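Local coordinates for DUF683-containing protein (PDB 3CSX), which is of unknown function but is a metalloprotein associated with nitrogen fixation, its chain folded as a hairpin of two long helices, at residues T59-I62 / F63-L66; D37-D40 / L41-L45; L20-K23 / V24-N28; D67-K70 / K71-N74. One frame throughout, in Å; residues are numbered along the deposited sequence.

The chain is a hairpin of two helices, 14-44 and 52-77, and each contact is a short run of one of them. Along the chain the order is contact 3, contact 2, contact 1, contact 4. Contacts 3 and 2 share helix 14-44 with centres about 26 Å apart, on opposite sides of the chain's centre; contacts 1 and 4 adjoin on helix 52-77, about 12 Å between centres. Across the hairpin, contact 3 packs against contacts 1 and 4, centres about 13 and 10 Å away, while contact 2, next to the turn, touches contact 1 through L38 and T59. Contacts 1 and 4 also meet the second subunit, so helix 52-77 serves both hairpin and dimer.

Contact 1. Residues T59-I62 / F63-L66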
ATOM      1  N   THR B  59      10.765  -9.724   6.454  1.00 19.06           N
ATOM      2  CA  THR B  59       9.547 -10.234   5.854  1.00 18.51           C
ATOM      3  C   THR B  59       8.518  -9.109   5.704  1.00 17.52           C
ATOM      4  O   THR B  59       7.902  -8.950   4.648  1.00 18.29           O
ATOM      5  CB  THR B  59       8.993 -11.385   6.701  1.00 18.87           C
ATOM      6  OG1 THR B  59       9.985 -12.410   6.781  1.00 19.08           O
ATOM      7  CG2 THR B  59       7.725 -11.969   6.018  1.00 20.71           C
ATOM      8  N   TYR B  60       8.354  -8.317   6.752  1.00 18.25           N
ATOM      9  CA  TYR B  60       7.377  -7.218   6.715  1.00 18.03           C
ATOM     10  C   TYR B  60       7.672  -6.255   5.570  1.00 18.72           C
ATOM     11  O   TYR B  60       6.786  -5.874   4.815  1.00 17.42           O
ATOM     12  CB  TYR B  60       7.362  -6.475   8.050  1.00 19.07           C
ATOM     13  CG  TYR B  60       6.671  -5.153   7.920  1.00 20.23           C
ATOM     14  CD1 TYR B  60       5.281  -5.080   7.839  1.00 19.38           C
ATOM     15  CD2 TYR B  60       7.420  -3.967   7.848  1.00 22.00           C
ATOM     16  CE1 TYR B  60       4.648  -3.862   7.689  1.00 20.49           C
ATOM     17  CE2 TYR B  60       6.813  -2.756   7.690  1.00 24.00           C
ATOM     18  CZ  TYR B  60       5.419  -2.700   7.629  1.00 23.90           C
ATOM     19  OH  TYR B  60       4.797  -1.473   7.466  1.00 24.78           O
ATOM     20  N   GLU B  61       8.952  -5.887   5.416  1.00 19.18           N
ATOM     21  CA  GLU B  61       9.317  -4.904   4.444  1.00 19.04           C
ATOM     22  C   GLU B  61       9.025  -5.311   3.030  1.00 18.50           C
ATOM     23  O   GLU B  61       8.530  -4.513   2.252  1.00 17.72           O
ATOM     24  CB  GLU B  61      10.792  -4.524   4.632  1.00 20.28           C
ATOM     25  CG  GLU B  61      11.015  -3.809   5.960  1.00 23.13           C
ATOM     26  CD  GLU B  61      10.164  -2.545   6.162  1.00 31.87           C
ATOM     27  OE1 GLU B  61       9.663  -1.949   5.177  1.00 36.72           O
ATOM     28  OE2 GLU B  61      10.007  -2.134   7.340  1.00 37.02           O
ATOM     29  N   ILE B  62       9.321  -6.566   2.693  1.00 19.06           N
ATOM     30  CA  ILE B  62       9.035  -7.062   1.386  1.00 18.88           C
ATOM     31  C   ILE B  62       7.506  -7.123   1.107  1.00 17.45           C
ATOM     32  O   ILE B  62       7.036  -6.735   0.044  1.00 15.93           O
ATOM     33  CB  ILE B  62       9.815  -8.419   1.086  1.00 19.99           C
ATOM     34  CG1 ILE B  62       9.690  -8.808  -0.391  1.00 21.94           C
ATOM     35  CG2 ILE B  62       9.421  -9.576   1.994  1.00 21.82           C
ATOM     36  CD1 ILE B  62       8.348  -9.230  -0.795  1.00 29.98           C
ATOM     37  N   PHE B  63       6.734  -7.590   2.068  1.00 18.21           N
ATOM     38  CA  PHE B  63       5.272  -7.595   1.869  1.00 17.68           C
ATOM     39  C   PHE B  63       4.682  -6.212   1.802  1.00 17.03           C
ATOM     40  O   PHE B  63       3.720  -5.969   1.048  1.00 17.19           O
ATOM     41  CB  PHE B  63       4.589  -8.490   2.911  1.00 17.31           C
ATOM     42  CG  PHE B  63       4.617  -9.951   2.540  1.00 18.50           C
ATOM     43  CD1 PHE B  63       3.644 -10.480   1.682  1.00 19.90           C
ATOM     44  CD2 PHE B  63       5.613 -10.795   3.022  1.00 16.90           C
ATOM     45  CE1 PHE B  63       3.667 -11.834   1.328  1.00 18.73           C
ATOM     46  CE2 PHE B  63       5.660 -12.150   2.645  1.00 18.24           C
ATOM     47  CZ  PHE B  63       4.684 -12.664   1.817  1.00 19.50           C
ATOM     48  N   ARG B  64       5.269  -5.268   2.542  1.00 17.60           N
ATOM     49  CA  ARG B  64       4.805  -3.881   2.440  1.00 18.43           C
ATOM     50  C   ARG B  64       5.079  -3.354   1.059  1.00 17.66           C
ATOM     51  O   ARG B  64       4.225  -2.707   0.447  1.00 17.26           O
ATOM     52  CB  ARG B  64       5.498  -2.957   3.447  1.00 18.16           C
ATOM     53  CG  ARG B  64       4.958  -1.517   3.324  1.00 23.66           C
ATOM     54  CD  ARG B  64       5.602  -0.649   4.359  1.00 30.14           C
ATOM     55  NE  ARG B  64       5.191   0.763   4.290  1.00 38.64           N
ATOM     56  CZ  ARG B  64       4.011   1.252   4.698  1.00 39.85           C
ATOM     57  NH1 ARG B  64       3.071   0.463   5.198  1.00 41.16           N
ATOM     58  NH2 ARG B  64       3.766   2.549   4.582  1.00 41.89           N
ATOM     59  N   GLU B  65       6.295  -3.597   0.552  1.00 16.84           N
ATOM     60  CA  GLU B  65       6.588  -3.109  -0.804  1.00 15.94           C
ATOM     61  C   GLU B  65       5.653  -3.772  -1.834  1.00 16.15           C
ATOM     62  O   GLU B  65       5.131  -3.142  -2.775  1.00 15.80           O
ATOM     63  CB  GLU B  65       8.068  -3.338  -1.179  1.00 16.09           C
ATOM     64  CG  GLU B  65       8.417  -2.594  -2.490  1.00 18.18           C
ATOM     65  CD  GLU B  65       9.673  -3.132  -3.181  1.00 22.08           C
ATOM     66  OE1 GLU B  65      10.255  -4.107  -2.677  1.00 19.74           O
ATOM     67  OE2 GLU B  65      10.078  -2.555  -4.219  1.00 25.22           O
ATOM     68  N   LEU B  66       5.475  -5.064  -1.690  1.00 16.85           N
ATOM     69  CA  LEU B  66       4.599  -5.784  -2.589  1.00 17.61           C
ATOM     70  C   LEU B  66       3.174  -5.217  -2.583  1.00 17.89           C
ATOM     71  O   LEU B  66       2.542  -5.080  -3.640  1.00 17.42           O
ATOM     72  CB  LEU B  66       4.591  -7.273  -2.227  1.00 17.81           C
ATOM     73  CG  LEU B  66       3.811  -8.194  -3.177  1.00 18.35           C
ATOM     74  CD1 LEU B  66       4.314  -8.173  -4.621  1.00 21.31           C
ATOM     75  CD2 LEU B  66       3.884  -9.625  -2.564  1.00 18.75           C
TER
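Y60 and R64, one helical turn apart, lie side by side and point the same way, the phenol ring and the guanidinium group turned only 25° from parallel. The arginine approaches one face of the ring: its CB stands above the plane, displaced toward the rim, and its CD lies 3.9 Å from Y60 CZ and 3.3 Å from Y60 OH. R64 runs extended from CG to NE, with CG anti to the backbone N (chi1 -179°), which keeps its methylenes alongside the phenol as far as the hydroxyl. With an alanine at R64 the methylenes beyond CB are gone, which would probably leave the hydroxyl end of Y60 without its neighbour and D40 of the second subunit without its weak, distant ion partner.

T59 and F63 form a second side-by-side pair. The methyl CG2 of T59 lies 3.8 Å from F63 CD2, while T59 O meets the same ring at its edge, in plane. The threonine hydroxyl hydrogen-bonds T55 O. I62 crosses F63 at a slant, its CG2 4.1 Å from F63 CD2.

Beneath these pairs run four backbone bonds, the first from F63 N to T59 O (3.1 Å). Such i to i+4 pairing is that of a regular alpha helix, here in a Rop-like helical hairpin, with T59, I62 and L66 facing helix 14-44 and Y60 and R64 turned to the partner subunit.

Contact 2. Residues D37-D40 / L41-L45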
ATOM      1  N   ASP B  37      10.606 -18.833   4.961  1.00 17.07           N
ATOM      2  CA  ASP B  37      11.627 -18.764   5.945  1.00 17.70           C
ATOM      3  C   ASP B  37      11.124 -18.344   7.314  1.00 16.48           C
ATOM      4  O   ASP B  37      11.562 -18.865   8.352  1.00 16.98           O
ATOM      5  CB  ASP B  37      12.771 -17.876   5.430  1.00 18.75           C
ATOM      6  CG  ASP B  37      13.554 -18.557   4.322  1.00 22.45           C
ATOM      7  OD1 ASP B  37      13.252 -19.745   3.936  1.00 29.33           O
ATOM      8  OD2 ASP B  37      14.454 -17.906   3.790  1.00 27.35           O
ATOM      9  N   LEU B  38      10.177 -17.427   7.334  1.00 15.83           N
ATOM     10  CA  LEU B  38       9.649 -17.029   8.610  1.00 15.12           C
ATOM     11  C   LEU B  38       8.848 -18.195   9.195  1.00 13.86           C
ATOM     12  O   LEU B  38       8.933 -18.470  10.374  1.00 13.63           O
ATOM     13  CB  LEU B  38       8.777 -15.792   8.469  1.00 15.39           C
ATOM     14  CG  LEU B  38       8.181 -15.386   9.826  1.00 18.96           C
ATOM     15  CD1 LEU B  38       9.255 -15.121  10.950  1.00 22.10           C
ATOM     16  CD2 LEU B  38       7.242 -14.197   9.636  1.00 21.46           C
ATOM     17  N   HIS B  39       8.083 -18.852   8.344  1.00 15.55           N
ATOM     18  CA  HIS B  39       7.308 -20.037   8.792  1.00 16.34           C
ATOM     19  C   HIS B  39       8.231 -21.067   9.411  1.00 16.99           C
ATOM     20  O   HIS B  39       7.994 -21.573  10.504  1.00 16.31           O
ATOM     21  CB  HIS B  39       6.536 -20.613   7.619  1.00 15.22           C
ATOM     22  CG  HIS B  39       6.054 -21.998   7.874  1.00 15.63           C
ATOM     23  ND1 HIS B  39       6.871 -23.106   7.700  1.00 14.24           N
ATOM     24  CD2 HIS B  39       4.864 -22.460   8.321  1.00 14.89           C
ATOM     25  CE1 HIS B  39       6.188 -24.197   8.038  1.00 18.61           C
ATOM     26  NE2 HIS B  39       4.974 -23.827   8.421  1.00 12.81           N
ATOM     27  N   ASP B  40       9.312 -21.385   8.698  1.00 17.29           N
ATOM     28  CA  ASP B  40      10.259 -22.377   9.175  1.00 17.14           C
ATOM     29  C   ASP B  40      10.941 -21.998  10.484  1.00 16.96           C
ATOM     30  O   ASP B  40      11.157 -22.854  11.338  1.00 16.80           O
ATOM     31  CB  ASP B  40      11.305 -22.705   8.084  1.00 17.16           C
ATOM     32  CG  ASP B  40      10.706 -23.419   6.878  1.00 20.84           C
ATOM     33  OD1 ASP B  40       9.498 -23.808   6.927  1.00 16.84           O
ATOM     34  OD2 ASP B  40      11.456 -23.570   5.859  1.00 16.81           O
ATOM     35  N   LEU B  41      11.253 -20.708  10.657  1.00 17.32           N
ATOM     36  CA  LEU B  41      11.726 -20.178  11.931  1.00 16.60           C
ATOM     37  C   LEU B  41      10.724 -20.459  13.070  1.00 16.08           C
ATOM     38  O   LEU B  41      11.084 -21.002  14.119  1.00 14.96           O
ATOM     39  CB  LEU B  41      12.020 -18.661  11.831  1.00 17.61           C
ATOM     40  CG  LEU B  41      12.573 -17.972  13.112  1.00 17.98           C
ATOM     41  CD1 LEU B  41      13.766 -18.733  13.717  1.00 21.41           C
ATOM     42  CD2 LEU B  41      12.999 -16.527  12.763  1.00 17.80           C
ATOM     43  N   ALA B  42       9.483 -20.029  12.872  1.00 16.32           N
ATOM     44  CA  ALA B  42       8.461 -20.225  13.890  1.00 17.53           C
ATOM     45  C   ALA B  42       8.330 -21.735  14.207  1.00 17.71           C
ATOM     46  O   ALA B  42       8.309 -22.119  15.355  1.00 18.66           O
ATOM     47  CB  ALA B  42       7.120 -19.681  13.378  1.00 16.81           C
ATOM     48  N   GLU B  43       8.237 -22.571  13.171  1.00 19.02           N
ATOM     49  CA  GLU B  43       8.093 -24.041  13.380  1.00 19.54           C
ATOM     50  C   GLU B  43       9.226 -24.660  14.219  1.00 19.40           C
ATOM     51  O   GLU B  43       9.005 -25.577  15.035  1.00 19.75           O
ATOM     52  CB  GLU B  43       8.001 -24.724  12.001  1.00 20.35           C
ATOM     53  CG  GLU B  43       7.835 -26.220  12.021  1.00 20.85           C
ATOM     54  CD  GLU B  43       7.974 -26.766  10.624  1.00 24.60           C
ATOM     55  OE1 GLU B  43       7.055 -26.640   9.807  1.00 28.55           O
ATOM     56  OE2 GLU B  43       9.012 -27.323  10.330  1.00 33.78           O
ATOM     57  N   GLY B  44      10.453 -24.158  14.026  1.00 18.19           N
ATOM     58  CA  GLY B  44      11.581 -24.601  14.831  1.00 18.03           C
ATOM     59  C   GLY B  44      11.784 -24.070  16.240  1.00 17.61           C
ATOM     60  O   GLY B  44      12.643 -24.555  16.961  1.00 17.00           O
ATOM     61  N   LEU B  45      10.994 -23.073  16.643  1.00 17.82           N
ATOM     62  CA  LEU B  45      11.088 -22.516  18.004  1.00 18.01           C
ATOM     63  C   LEU B  45      11.023 -23.618  19.063  1.00 18.72           C
ATOM     64  O   LEU B  45      10.248 -24.576  18.883  1.00 19.82           O
ATOM     65  CB  LEU B  45       9.975 -21.498  18.239  1.00 17.37           C
ATOM     66  CG  LEU B  45      10.090 -20.191  17.458  1.00 16.57           C
ATOM     67  CD1 LEU B  45       8.884 -19.337  17.727  1.00 18.98           C
ATOM     68  CD2 LEU B  45      11.340 -19.433  17.805  1.00 19.35           C
TER
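H39 reaches E43 one turn farther on, and its most direct touch is from carbon to oxygen: CE1 of the imidazole lies 3.1 Å from E43 OE1. The carboxylate stands almost upright to the ring, their planes 85° apart, and the approach is slanting.

The side-chain hydrogen bond of the imidazole goes instead to the next residue. H39 ND1 donates to D40 OD1 over 2.8 Å; D40 OD1 lies in the imidazole plane and is met on its anti side, 24° out of the carboxylate plane. This His-carboxylate bond fixes the ring's rotation and, with E43 near by, sets two acidic groups about the histidine; D40 OD1 and E43 OE1 are 4.7 Å apart.

Apolar contact is slight between the two segments. L38 CD1 and L41 CD2 come within 4.4 Å of each other, and both leucines belong to the face that packs on helix 52-77, L38 against T55 and T59, L41 against L52 and T55.

Among the backbone bonds, E43 N binds H39 O at 2.9 Å and G44 N binds D40 O at 3.1 Å. L45 N bonds to A42 O, three residues back (3.1 Å), near the C-terminal end of helix 14-44. Here a helical hairpin turns from its first arm toward its second.

Contact 3. Residues L20-K23 / V24-N28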
ATOM      1  N   LEU B  20       5.200  -2.968 -14.592  1.00 27.97           N
ATOM      2  CA  LEU B  20       4.836  -3.069 -13.169  1.00 27.86           C
ATOM      3  C   LEU B  20       4.360  -4.486 -12.848  1.00 28.36           C
ATOM      4  O   LEU B  20       4.772  -5.069 -11.840  1.00 27.69           O
ATOM      5  CB  LEU B  20       3.742  -2.043 -12.816  1.00 28.40           C
ATOM      6  CG  LEU B  20       3.233  -1.967 -11.363  1.00 28.09           C
ATOM      7  CD1 LEU B  20       4.372  -1.795 -10.354  1.00 25.98           C
ATOM      8  CD2 LEU B  20       2.249  -0.832 -11.203  1.00 27.28           C
ATOM      9  N   LYS B  21       3.525  -5.051 -13.721  1.00 28.31           N
ATOM     10  CA  LYS B  21       3.140  -6.470 -13.604  1.00 28.51           C
ATOM     11  C   LYS B  21       4.328  -7.391 -13.450  1.00 28.83           C
ATOM     12  O   LYS B  21       4.290  -8.336 -12.643  1.00 28.50           O
ATOM     13  CB  LYS B  21       2.302  -6.930 -14.809  1.00 29.14           C
ATOM     14  CG  LYS B  21       0.914  -6.372 -14.847  1.00 31.63           C
ATOM     15  CD  LYS B  21      -0.046  -7.250 -15.675  1.00 34.94           C
ATOM     16  CE  LYS B  21      -1.491  -6.818 -15.421  1.00 37.57           C
ATOM     17  NZ  LYS B  21      -2.506  -7.870 -15.748  1.00 41.52           N
ATOM     18  N   LYS B  22       5.382  -7.121 -14.228  1.00 29.13           N
ATOM     19  CA  LYS B  22       6.606  -7.914 -14.220  1.00 29.33           C
ATOM     20  C   LYS B  22       7.358  -7.776 -12.892  1.00 28.68           C
ATOM     21  O   LYS B  22       7.862  -8.753 -12.341  1.00 28.15           O
ATOM     22  CB  LYS B  22       7.504  -7.495 -15.400  1.00 29.96           C
ATOM     23  CG  LYS B  22       8.787  -8.334 -15.572  1.00 33.87           C
ATOM     24  CD  LYS B  22       8.483  -9.703 -16.210  1.00 37.77           C
ATOM     25  CE  LYS B  22       9.517 -10.754 -15.802  1.00 37.07           C
ATOM     26  NZ  LYS B  22      10.815 -10.135 -15.418  1.00 38.96           N
ATOM     27  N   LYS B  23       7.432  -6.546 -12.398  1.00 26.65           N
ATOM     28  CA  LYS B  23       8.083  -6.247 -11.148  1.00 25.67           C
ATOM     29  C   LYS B  23       7.313  -6.947 -10.029  1.00 24.94           C
ATOM     30  O   LYS B  23       7.903  -7.565  -9.144  1.00 24.89           O
ATOM     31  CB  LYS B  23       8.065  -4.734 -10.949  1.00 25.53           C
ATOM     32  CG  LYS B  23       8.771  -4.214  -9.720  1.00 24.34           C
ATOM     33  CD  LYS B  23       8.717  -2.705  -9.742  1.00 24.20           C
ATOM     34  CE  LYS B  23       9.257  -2.080  -8.450  1.00 22.24           C
ATOM     35  NZ  LYS B  23      10.716  -2.408  -8.175  1.00 20.93           N
ATOM     36  N   VAL B  24       5.992  -6.841 -10.070  1.00 25.23           N
ATOM     37  CA  VAL B  24       5.174  -7.438  -9.032  1.00 24.86           C
ATOM     38  C   VAL B  24       5.386  -8.941  -8.982  1.00 25.97           C
ATOM     39  O   VAL B  24       5.519  -9.506  -7.909  1.00 26.03           O
ATOM     40  CB  VAL B  24       3.695  -7.062  -9.165  1.00 24.60           C
ATOM     41  CG1 VAL B  24       2.803  -8.041  -8.384  1.00 23.47           C
ATOM     42  CG2 VAL B  24       3.469  -5.633  -8.708  1.00 22.34           C
ATOM     43  N   ARG B  25       5.420  -9.596 -10.143  1.00 27.95           N
ATOM     44  CA  ARG B  25       5.656 -11.045 -10.183  1.00 28.38           C
ATOM     45  C   ARG B  25       7.009 -11.469  -9.628  1.00 27.97           C
ATOM     46  O   ARG B  25       7.082 -12.434  -8.902  1.00 28.43           O
ATOM     47  CB  ARG B  25       5.480 -11.590 -11.607  1.00 29.40           C
ATOM     48  CG  ARG B  25       5.638 -13.097 -11.700  1.00 31.09           C
ATOM     49  CD  ARG B  25       5.658 -13.534 -13.154  1.00 36.43           C
ATOM     50  NE  ARG B  25       5.373 -14.965 -13.293  1.00 42.13           N
ATOM     51  CZ  ARG B  25       4.154 -15.496 -13.360  1.00 43.74           C
ATOM     52  NH1 ARG B  25       3.077 -14.725 -13.282  1.00 46.15           N
ATOM     53  NH2 ARG B  25       4.013 -16.813 -13.496  1.00 46.25           N
ATOM     54  N   LYS B  26       8.105 -10.790  -9.982  1.00 28.07           N
ATOM     55  CA  LYS B  26       9.382 -11.144  -9.364  1.00 27.98           C
ATOM     56  C   LYS B  26       9.395 -10.973  -7.823  1.00 26.55           C
ATOM     57  O   LYS B  26       9.979 -11.786  -7.059  1.00 26.07           O
ATOM     58  CB  LYS B  26      10.550 -10.401 -10.036  1.00 28.73           C
ATOM     59  CG  LYS B  26      10.777 -10.831 -11.498  1.00 31.21           C
ATOM     60  CD  LYS B  26      11.826  -9.954 -12.192  1.00 31.02           C
ATOM     61  CE  LYS B  26      13.262 -10.467 -11.947  1.00 36.91           C
ATOM     62  NZ  LYS B  26      13.750 -11.198 -13.159  1.00 40.11           N
ATOM     63  N   LEU B  27       8.755  -9.903  -7.363  1.00 25.25           N
ATOM     64  CA  LEU B  27       8.711  -9.610  -5.958  1.00 23.94           C
ATOM     65  C   LEU B  27       7.807 -10.585  -5.210  1.00 23.57           C
ATOM     66  O   LEU B  27       8.085 -10.932  -4.068  1.00 22.33           O
ATOM     67  CB  LEU B  27       8.213  -8.188  -5.732  1.00 23.21           C
ATOM     68  CG  LEU B  27       8.482  -7.623  -4.347  1.00 24.88           C
ATOM     69  CD1 LEU B  27       9.999  -7.574  -4.032  1.00 24.53           C
ATOM     70  CD2 LEU B  27       7.833  -6.222  -4.294  1.00 24.76           C
ATOM     71  N   ASN B  28       6.744 -11.033  -5.860  1.00 23.10           N
ATOM     72  CA  ASN B  28       5.839 -11.999  -5.216  1.00 24.59           C
ATOM     73  C   ASN B  28       6.609 -13.276  -4.894  1.00 24.77           C
ATOM     74  O   ASN B  28       6.418 -13.851  -3.831  1.00 24.19           O
ATOM     75  CB  ASN B  28       4.584 -12.231  -6.067  1.00 25.63           C
ATOM     76  CG  ASN B  28       3.524 -13.021  -5.344  1.00 30.31           C
ATOM     77  OD1 ASN B  28       3.281 -14.173  -5.675  1.00 36.96           O
ATOM     78  ND2 ASN B  28       2.894 -12.420  -4.347  1.00 34.00           N
TER
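L20 to V24 and K22 to K26 are i to i+4 pairs within helix 14-44, the first on the side turned to helix 52-77 and the second on the exposed surface. The inner pair is apolar. L20 CD1 stands 4.3 Å from V24 CG2, and this same valine methyl comes within 3.4 Å of L20 O, lying close over the backbone of the preceding turn. It takes that place because CG2 is set beside the valine's own backbone N while CG1 points away from it, anti, with chi1 161°.

On the outer side two lysines meet at a slant. K22 bends at its second and fourth torsions, which brings its ammonium NZ to 3.4 Å from the methylene CD of K26, and the two NZ atoms are 3.9 Å apart. K26 is bent near its end as well. Two positive charges at this range would probably repel each other, eased by the solvent around these exposed residues.

The backbone holds both pairs on a regular helical spiral. V24 N binds L20 O at 2.8 Å, K26 N binds K22 O at 3.1 Å with an almost straight N-H (170°), and R25 and L27 repeat the scheme.

Within the hairpin the segment lies against helix 52-77: L20 packs on W76, V24 and K23 reach L69, and L27 and N28 extend to the L66 region, N28 also touching K70. R25, K22 and K26 belong to the other, exposed side.

Contact 4. Residues D67-K70 / K71-N74; sequences DQLK and KKLN
A helical i to i+4 salt bridge between D67 and K71 marks this part of helix 52-77, the second arm of a Rop-like hairpin. K71 NZ donates to D67 OD1 at 3.1 Å, arriving on the syn side of the carboxylate and 24° out of its plane. The lysine chain doubles back along the preceding turn: with CG beside its own backbone N (chi1 -70°), K71 CG lies 3.4 Å from D67 O, and a bend at the last torsion then carries the amine to the carboxylate. The second oxygen, D67 OD2, stays 3.9 Å from K71 NZ, so the grip is one-sided. Replacing D67 by an alanine would probably leave the K71 ammonium without this charged mate and let the end of the lysine swing.

L69 and K72 lie side by side and point the same way, K72 NZ coming to 3.8 Å from L69 CD2. L73 packs on L20 of helix 14-44. The amide of Q68 points to the second subunit, where its NE2 hydrogen-bonds Q33 of that chain.

Backbone bonds bind each residue of 71-74 to the one four places before it, K71 N to D67 O at 3.0 Å nearly straight (174°).

D67 is thus tied to K71 twice, through its backbone carbonyl and its carboxylate. Both residues pack on M36 of the second subunit, so the ion pair borders the dimer interface, and in this lysine-rich stretch the carboxylate probably offsets part of the local positive charge.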
ATOM      1  N   ASP B  67       2.678  -4.903  -1.399  1.00 18.45           N
ATOM      2  CA  ASP B  67       1.288  -4.388  -1.240  1.00 19.10           C
ATOM      3  C   ASP B  67       1.200  -3.009  -1.900  1.00 19.92           C
ATOM      4  O   ASP B  67       0.278  -2.735  -2.637  1.00 20.14           O
ATOM      5  CB  ASP B  67       0.985  -4.286   0.251  1.00 18.89           C
ATOM      6  CG  ASP B  67      -0.491  -3.975   0.565  1.00 20.67           C
ATOM      7  OD1 ASP B  67      -1.397  -4.358  -0.201  1.00 26.51           O
ATOM      8  OD2 ASP B  67      -0.700  -3.348   1.613  1.00 22.78           O
ATOM      9  N   GLN B  68       2.200  -2.155  -1.680  1.00 19.54           N
ATOM     10  CA  GLN B  68       2.220  -0.858  -2.374  1.00 20.64           C
ATOM     11  C   GLN B  68       2.167  -0.998  -3.877  1.00 19.34           C
ATOM     12  O   GLN B  68       1.461  -0.254  -4.551  1.00 18.38           O
ATOM     13  CB  GLN B  68       3.464  -0.011  -2.002  1.00 20.23           C
ATOM     14  CG  GLN B  68       3.542   0.351  -0.538  1.00 24.05           C
ATOM     15  CD  GLN B  68       2.735   1.595  -0.154  1.00 27.96           C
ATOM     16  OE1 GLN B  68       1.860   2.019  -0.880  1.00 28.96           O
ATOM     17  NE2 GLN B  68       3.048   2.178   1.012  1.00 31.64           N
ATOM     18  N   LEU B  69       2.924  -1.947  -4.430  1.00 20.05           N
ATOM     19  CA  LEU B  69       2.977  -2.051  -5.868  1.00 20.31           C
ATOM     20  C   LEU B  69       1.658  -2.612  -6.406  1.00 20.42           C
ATOM     21  O   LEU B  69       1.147  -2.163  -7.434  1.00 20.60           O
ATOM     22  CB  LEU B  69       4.172  -2.900  -6.290  1.00 20.28           C
ATOM     23  CG  LEU B  69       5.546  -2.275  -6.051  1.00 20.56           C
ATOM     24  CD1 LEU B  69       6.595  -3.357  -6.378  1.00 21.98           C
ATOM     25  CD2 LEU B  69       5.732  -1.002  -6.905  1.00 20.60           C
ATOM     26  N   LYS B  70       1.101  -3.572  -5.682  1.00 20.26           N
ATOM     27  CA  LYS B  70      -0.180  -4.138  -6.089  1.00 21.34           C
ATOM     28  C   LYS B  70      -1.301  -3.102  -6.115  1.00 21.59           C
ATOM     29  O   LYS B  70      -2.061  -3.019  -7.083  1.00 22.69           O
ATOM     30  CB  LYS B  70      -0.520  -5.371  -5.239  1.00 21.27           C
ATOM     31  CG  LYS B  70       0.234  -6.590  -5.739  1.00 21.56           C
ATOM     32  CD  LYS B  70      -0.063  -7.821  -4.911  1.00 25.82           C
ATOM     33  CE  LYS B  70       0.877  -8.966  -5.265  1.00 27.01           C
ATOM     34  NZ  LYS B  70       0.306 -10.245  -4.729  1.00 29.68           N
ATOM     35  N   LYS B  71      -1.378  -2.300  -5.063  1.00 22.04           N
ATOM     36  CA  LYS B  71      -2.323  -1.170  -4.985  1.00 23.02           C
ATOM     37  C   LYS B  71      -2.082  -0.134  -6.088  1.00 23.84           C
ATOM     38  O   LYS B  71      -3.038   0.348  -6.680  1.00 22.75           O
ATOM     39  CB  LYS B  71      -2.243  -0.508  -3.610  1.00 22.74           C
ATOM     40  CG  LYS B  71      -2.826  -1.398  -2.498  1.00 24.93           C
ATOM     41  CD  LYS B  71      -2.488  -0.913  -1.079  1.00 25.51           C
ATOM     42  CE  LYS B  71      -3.561  -1.383  -0.063  1.00 28.68           C
ATOM     43  NZ  LYS B  71      -4.052  -2.796  -0.340  1.00 32.60           N
ATOM     44  N   LYS B  72      -0.810   0.203  -6.348  1.00 22.81           N
ATOM     45  CA  LYS B  72      -0.451   1.089  -7.464  1.00 24.06           C
ATOM     46  C   LYS B  72      -0.946   0.511  -8.791  1.00 24.49           C
ATOM     47  O   LYS B  72      -1.565   1.232  -9.591  1.00 23.76           O
ATOM     48  CB  LYS B  72       1.081   1.335  -7.527  1.00 24.09           C
ATOM     49  CG  LYS B  72       1.479   2.455  -8.496  1.00 25.39           C
ATOM     50  CD  LYS B  72       2.931   2.885  -8.356  1.00 23.65           C
ATOM     51  CE  LYS B  72       3.914   1.878  -9.009  1.00 23.34           C
ATOM     52  NZ  LYS B  72       5.309   2.319  -8.737  1.00 23.13           N
ATOM     53  N   LEU B  73      -0.674  -0.781  -9.014  1.00 26.09           N
ATOM     54  CA  LEU B  73      -1.100  -1.470 -10.251  1.00 27.24           C
ATOM     55  C   LEU B  73      -2.604  -1.341 -10.464  1.00 28.68           C
ATOM     56  O   LEU B  73      -3.057  -0.950 -11.549  1.00 29.00           O
ATOM     57  CB  LEU B  73      -0.685  -2.946 -10.254  1.00 27.21           C
ATOM     58  CG  LEU B  73      -1.144  -3.813 -11.451  1.00 27.25           C
ATOM     59  CD1 LEU B  73      -0.593  -3.263 -12.756  1.00 27.50           C
ATOM     60  CD2 LEU B  73      -0.720  -5.250 -11.278  1.00 27.26           C
ATOM     61  N   ASN B  74      -3.379  -1.624  -9.430  1.00 30.11           N
ATOM     62  CA  ASN B  74      -4.832  -1.474  -9.543  1.00 32.27           C
ATOM     63  C   ASN B  74      -5.209  -0.053  -9.939  1.00 32.45           C
ATOM     64  O   ASN B  74      -5.985   0.147 -10.884  1.00 32.77           O
ATOM     65  CB  ASN B  74      -5.549  -1.890  -8.259  1.00 32.96           C
ATOM     66  CG  ASN B  74      -5.582  -3.392  -8.061  1.00 36.65           C
ATOM     67  OD1 ASN B  74      -5.777  -4.161  -9.014  1.00 43.20           O
ATOM     68  ND2 ASN B  74      -5.398  -3.829  -6.808  1.00 39.47           N
TER